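Local coordinates for putative Oleoyl-[acyl-carrier protein] thioesterase (Lactobacillus plantarum, PDB 2OWN) that probably hydrolyses the thioester of oleoyl-[acyl-carrier protein], releasing the free fatty acid, at the interface of chains A and B. Numbering follows the deposited sequence. Chains: chain A/B, Putative Oleoyl-[acyl-carrier protein] thioesterase.

Contact 1: the interface of chains A and B. Residues chain A 24-25, 189-190, 192-194, 197-198; chain B 169-171, 215.
A short 3-10 helix, residues 170-172 of chain B, carries two adjacent phenylalanines into chain A, where helices 184-191 and 194-198 and the loop at A:Asp24 and A:Arg25 receive them; it is a knob-into-pocket contact, one of two symmetry-related copies in the dimer, though the structure alone does not show that the dimer is the working form. B:Phe170 is the main knob. With CG anti to its backbone N (chi1 -179°), its ring slides antiparallel past A:Leu197, whose CD1 lies over one face, 3.6 Å from CG of the ring. The far rim is met by the aliphatic part of A:Arg25, CG standing 3.7 Å from CZ of B:Phe170, while OD2 of A:Asp24 comes to the ring edge in plane. B:Phe171 presents its tip instead, CZ lying 3.6 Å from CG1 of A:Val189 where the two side chains cross nearly at right angles. Hydrogen bonds hold the start of the 3-10 helix: the backbone N of B:Phe170 donates to OD1 of A:Asp190 at 2.8 Å, from above the carboxylate plane and 148° at the hydrogen. Water 2, over the ring face opposite A:Leu197, lies 2.7 Å from N of A:Arg25 and 2.6 Å from O of B:Phe170. OD1 of A:Asp190 also holds water 1, shared with the carbonyl oxygens of A:Asp190 and A:Leu192. B:Tyr215 packs CE2 against CB of A:Ala194 and adds a further partner, its phenol OH lying 2.6 Å from the oxygen of water 1.

Contact 2: the interface of chains A and B. Residues chain A 166-167, 169, 186-187; chain B 166-167, 169, 186-187.
Stacking of like charges defines this contact, a self-complementary patch on the two-fold axis in which A:Arg169 and B:Arg169 meet tip to tip. Both arginine side chains run extended from CG to NE, and their guanidinium planes lie 4° apart, CZ of A:Arg169 standing 3.5 Å from CZ of B:Arg169. The terminal nitrogens face one another, NH1 of A:Arg169 lying 3.1 Å from NH1 of B:Arg169, but their N-H groups point elsewhere, so no mutual hydrogen bond offsets the likely repulsion; the flanking rings, the waters and the nearby carboxylates probably make the stack tolerable. Aromatic groups flank the pair: CD1 of B:Trp187 lies over the outer face of the A:Arg169 guanidinium, and CD1 of B:Tyr166 lies 3.6 Å from NH2 of A:Arg169, the two side chains crossing obliquely. Water supplies the polar contacts. Water 4 sits at the guanidinium edge, in plane, 3.3 Å from NH2 of A:Arg169; its oxygen is 2.6 Å from the carbonyl O of B:His167 and also bonds to NE1 of B:Trp187. Water 3 is its twin. On the partner chain, OD2 of B:Asp186 lies 4.4 Å from NH1 of A:Arg169, not in contact, but its charge may ease the repulsion. An alanine at A:Arg169 removes the guanidinium and with it the stack and the bond to water 4, and would probably leave B:Arg169 less firmly placed. In the fold, the patch joins the end of strand 162-167 and the loop after it to the first half of helix 184-191, in both subunits.

Contact 1: the interface of chains A and B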
# COMPACT_ATOMS: atom_id res chain seq x y z
N ASP A 24 -4.11 -1.40 9.38
CA ASP A 24 -4.78 -0.14 9.76
C ASP A 24 -4.29 0.22 11.18
O ASP A 24 -3.43 -0.50 11.75
CB ASP A 24 -6.33 -0.24 9.60
CG ASP A 24 -7.00 -1.28 10.51
OD1 ASP A 24 -6.41 -1.80 11.49
OD2 ASP A 24 -8.17 -1.60 10.21
N ARG A 25 -4.84 1.28 11.76
CA ARG A 25 -4.49 1.74 13.13
C ARG A 25 -4.74 0.76 14.31
O ARG A 25 -4.18 0.97 15.38
CB ARG A 25 -5.12 3.11 13.46
CG ARG A 25 -6.65 3.18 13.42
CD ARG A 25 -7.14 4.55 13.87
NE ARG A 25 -6.88 4.80 15.29
CZ ARG A 25 -7.15 5.94 15.96
NH1 ARG A 25 -7.69 7.01 15.36
NH2 ARG A 25 -6.85 6.01 17.27
N VAL A 189 -14.02 1.82 2.44
CA VAL A 189 -13.83 1.79 3.91
C VAL A 189 -13.68 3.20 4.48
O VAL A 189 -14.30 3.49 5.52
CB VAL A 189 -12.65 0.86 4.34
CG1 VAL A 189 -12.45 0.86 5.87
CG2 VAL A 189 -12.90 -0.56 3.85
N ASP A 190 -12.89 4.06 3.82
CA ASP A 190 -12.68 5.47 4.26
C ASP A 190 -13.98 6.33 4.22
O ASP A 190 -14.05 7.35 4.92
CB ASP A 190 -11.54 6.16 3.49
CG ASP A 190 -11.20 7.53 4.04
OD1 ASP A 190 -10.86 7.62 5.24
OD2 ASP A 190 -11.28 8.50 3.28
N LEU A 192 -16.80 5.41 5.49
CA LEU A 192 -17.33 5.21 6.85
C LEU A 192 -16.45 6.01 7.85
O LEU A 192 -15.22 6.07 7.66
CB LEU A 192 -17.35 3.71 7.21
CG LEU A 192 -18.23 2.82 6.31
CD1 LEU A 192 -17.92 1.35 6.51
CD2 LEU A 192 -19.71 3.11 6.56
N PRO A 193 -17.05 6.59 8.92
CA PRO A 193 -16.25 7.37 9.89
C PRO A 193 -15.37 6.48 10.78
O PRO A 193 -15.73 5.31 11.02
CB PRO A 193 -17.33 8.08 10.73
CG PRO A 193 -18.44 7.12 10.73
CD PRO A 193 -18.46 6.55 9.34
N ALA A 194 -14.24 7.03 11.25
CA ALA A 194 -13.27 6.32 12.14
C ALA A 194 -13.93 5.67 13.37
O ALA A 194 -13.53 4.57 13.75
CB ALA A 194 -12.13 7.26 12.58
N LEU A 197 -15.60 2.47 12.21
CA LEU A 197 -14.51 1.51 11.90
C LEU A 197 -13.78 0.94 13.12
O LEU A 197 -13.39 -0.23 13.09
CB LEU A 197 -13.49 2.13 10.91
CG LEU A 197 -14.05 2.54 9.53
CD1 LEU A 197 -13.02 3.35 8.73
CD2 LEU A 197 -14.53 1.30 8.75
N LEU A 198 -13.62 1.74 14.19
CA LEU A 198 -12.94 1.29 15.43
C LEU A 198 -13.79 0.43 16.38
O LEU A 198 -13.19 -0.26 17.21
CB LEU A 198 -12.30 2.49 16.18
CG LEU A 198 -11.11 3.15 15.47
CD1 LEU A 198 -10.76 4.48 16.12
CD2 LEU A 198 -9.88 2.24 15.42
N ARG B 169 -6.77 9.76 4.66
CA ARG B 169 -7.67 8.60 4.80
C ARG B 169 -7.44 7.82 6.08
O ARG B 169 -6.42 8.00 6.74
CB ARG B 169 -7.46 7.63 3.65
CG ARG B 169 -7.81 8.21 2.35
CD ARG B 169 -7.38 7.32 1.26
NE ARG B 169 -7.67 7.98 0.00
CZ ARG B 169 -7.14 7.67 -1.18
NH1 ARG B 169 -6.27 6.68 -1.36
NH2 ARG B 169 -7.51 8.41 -2.21
N PHE B 170 -8.40 6.94 6.39
CA PHE B 170 -8.35 6.07 7.57
C PHE B 170 -7.10 5.16 7.49
O PHE B 170 -6.33 5.15 8.45
CB PHE B 170 -9.63 5.24 7.74
CG PHE B 170 -9.61 4.36 8.95
CD1 PHE B 170 -9.82 4.91 10.23
CD2 PHE B 170 -9.38 2.97 8.84
CE1 PHE B 170 -9.80 4.09 11.39
CE2 PHE B 170 -9.35 2.13 9.98
CZ PHE B 170 -9.57 2.69 11.27
N PHE B 171 -6.86 4.53 6.33
CA PHE B 171 -5.66 3.65 6.15
C PHE B 171 -4.30 4.38 6.17
O PHE B 171 -3.28 3.69 6.25
CB PHE B 171 -5.75 2.69 4.93
CG PHE B 171 -6.98 1.77 4.91
CD1 PHE B 171 -7.56 1.23 6.09
CD2 PHE B 171 -7.45 1.30 3.66
CE1 PHE B 171 -8.68 0.35 6.03
CE2 PHE B 171 -8.56 0.40 3.58
CZ PHE B 171 -9.18 -0.08 4.77
N TYR B 215 -5.80 12.92 10.77
CA TYR B 215 -7.01 12.36 10.12
C TYR B 215 -8.09 13.45 10.04
O TYR B 215 -8.25 14.23 10.99
CB TYR B 215 -7.51 11.12 10.89
CG TYR B 215 -8.83 10.53 10.43
CD1 TYR B 215 -8.91 9.69 9.29
CD2 TYR B 215 -10.03 10.79 11.15
CE1 TYR B 215 -10.17 9.13 8.86
CE2 TYR B 215 -11.28 10.24 10.74
CZ TYR B 215 -11.34 9.41 9.60
OH TYR B 215 -12.56 8.91 9.23
O HOH W 1 -12.68 7.11 7.33
O HOH W 2 -5.80 3.05 9.89

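Contact 2: the interface of chains A and B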
# COMPACT_ATOMS: atom_id res chain seq x y z
N TYR A 166 -12.97 10.86 -4.38
CA TYR A 166 -11.60 10.31 -4.39
C TYR A 166 -11.06 10.40 -5.82
O TYR A 166 -11.79 10.08 -6.75
CB TYR A 166 -11.53 8.86 -3.91
CG TYR A 166 -12.03 8.62 -2.51
CD1 TYR A 166 -11.15 8.73 -1.41
CD2 TYR A 166 -13.38 8.29 -2.25
CE1 TYR A 166 -11.59 8.52 -0.08
CE2 TYR A 166 -13.84 8.08 -0.91
CZ TYR A 166 -12.94 8.19 0.16
OH TYR A 166 -13.37 7.98 1.44
N HIS A 167 -9.82 10.84 -5.97
CA HIS A 167 -9.16 10.94 -7.28
C HIS A 167 -8.30 9.69 -7.43
O HIS A 167 -7.69 9.23 -6.45
CB HIS A 167 -8.34 12.20 -7.40
CG HIS A 167 -9.16 13.44 -7.33
ND1 HIS A 167 -9.59 13.98 -6.13
CD2 HIS A 167 -9.62 14.27 -8.30
CE1 HIS A 167 -10.29 15.07 -6.37
NE2 HIS A 167 -10.32 15.27 -7.68
N ARG A 169 -5.20 7.91 -8.24
CA ARG A 169 -3.78 8.28 -8.21
C ARG A 169 -2.94 7.42 -9.11
O ARG A 169 -3.39 6.35 -9.55
CB ARG A 169 -3.22 8.15 -6.79
CG ARG A 169 -3.90 9.04 -5.82
CD ARG A 169 -3.50 8.74 -4.42
NE ARG A 169 -4.26 9.61 -3.55
CZ ARG A 169 -4.39 9.49 -2.23
NH1 ARG A 169 -3.77 8.55 -1.52
NH2 ARG A 169 -5.16 10.38 -1.61
N ASP A 186 -9.87 1.10 -0.24
CA ASP A 186 -9.32 2.34 0.36
C ASP A 186 -10.42 3.43 0.39
O ASP A 186 -10.57 4.11 1.39
CB ASP A 186 -8.14 2.96 -0.42
CG ASP A 186 -6.91 2.04 -0.53
OD1 ASP A 186 -6.80 1.02 0.16
OD2 ASP A 186 -6.03 2.37 -1.36
N TRP A 187 -11.19 3.51 -0.71
CA TRP A 187 -12.27 4.49 -0.88
C TRP A 187 -13.52 4.08 -0.11
O TRP A 187 -14.06 4.89 0.63
CB TRP A 187 -12.64 4.69 -2.36
CG TRP A 187 -11.48 4.92 -3.26
CD1 TRP A 187 -10.37 5.65 -2.98
CD2 TRP A 187 -11.35 4.50 -4.62
NE1 TRP A 187 -9.52 5.66 -4.04
CE2 TRP A 187 -10.09 4.97 -5.08
CE3 TRP A 187 -12.16 3.75 -5.50
CZ2 TRP A 187 -9.61 4.72 -6.39
CZ3 TRP A 187 -11.70 3.49 -6.82
CH2 TRP A 187 -10.43 3.98 -7.25
N TYR B 166 -5.41 16.70 -1.43
CA TYR B 166 -5.50 15.30 -0.98
C TYR B 166 -6.12 15.29 0.41
O TYR B 166 -5.81 16.16 1.23
CB TYR B 166 -4.14 14.61 -0.94
CG TYR B 166 -3.46 14.49 -2.27
CD1 TYR B 166 -3.69 13.37 -3.10
CD2 TYR B 166 -2.58 15.49 -2.73
CE1 TYR B 166 -3.06 13.24 -4.37
CE2 TYR B 166 -1.93 15.37 -4.00
CZ TYR B 166 -2.18 14.26 -4.80
OH TYR B 166 -1.57 14.15 -6.01
N HIS B 167 -6.99 14.31 0.66
CA HIS B 167 -7.66 14.12 1.95
C HIS B 167 -6.94 12.96 2.64
O HIS B 167 -6.60 11.96 1.99
CB HIS B 167 -9.13 13.82 1.75
CG HIS B 167 -9.87 14.94 1.09
ND1 HIS B 167 -9.91 15.10 -0.28
CD2 HIS B 167 -10.59 15.96 1.60
CE1 HIS B 167 -10.62 16.17 -0.58
NE2 HIS B 167 -11.05 16.71 0.55
N ARG B 169 -6.77 9.76 4.66
CA ARG B 169 -7.67 8.60 4.80
C ARG B 169 -7.44 7.82 6.08
O ARG B 169 -6.42 8.00 6.74
CB ARG B 169 -7.46 7.63 3.65
CG ARG B 169 -7.81 8.21 2.35
CD ARG B 169 -7.38 7.32 1.26
NE ARG B 169 -7.67 7.98 0.00
CZ ARG B 169 -7.14 7.67 -1.18
NH1 ARG B 169 -6.27 6.68 -1.36
NH2 ARG B 169 -7.51 8.41 -2.21
N ASP B 186 2.85 9.29 -1.64
CA ASP B 186 1.65 9.05 -2.47
C ASP B 186 1.15 10.39 -3.02
O ASP B 186 0.84 10.47 -4.20
CB ASP B 186 0.45 8.44 -1.69
CG ASP B 186 0.76 7.09 -1.03
OD1 ASP B 186 1.70 6.38 -1.43
OD2 ASP B 186 0.01 6.74 -0.09
N TRP B 187 1.14 11.43 -2.17
CA TRP B 187 0.67 12.78 -2.54
C TRP B 187 1.71 13.51 -3.38
O TRP B 187 1.35 14.09 -4.41
CB TRP B 187 0.30 13.65 -1.31
CG TRP B 187 -0.52 12.94 -0.28
CD1 TRP B 187 -1.52 12.05 -0.52
CD2 TRP B 187 -0.46 13.12 1.14
NE1 TRP B 187 -2.05 11.61 0.66
CE2 TRP B 187 -1.44 12.26 1.70
CE3 TRP B 187 0.32 13.92 1.99
CZ2 TRP B 187 -1.65 12.16 3.10
CZ3 TRP B 187 0.12 13.83 3.40
CH2 TRP B 187 -0.87 12.95 3.94
O HOH W 3 -6.77 7.13 -5.05
O HOH W 4 -4.71 10.14 1.62

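The centres of contact 1 and contact 2 lie about 13 Å apart, measured between the means of their C-alpha atoms, and B:Arg169 belongs to both. Its backbone and first side-chain carbons border contact 1, while its guanidinium is one of the stacked pair at the centre of contact 2, so one residue leads directly from the off-axis patch to the symmetry axis. Helix 184-191 of chain A likewise serves both, early residues in contact 2 and later ones in contact 1. Because the interface is two-fold symmetric, contact 1 recurs with the chains exchanged, flanking contact 2 and likely restricting rotation of one subunit against the other.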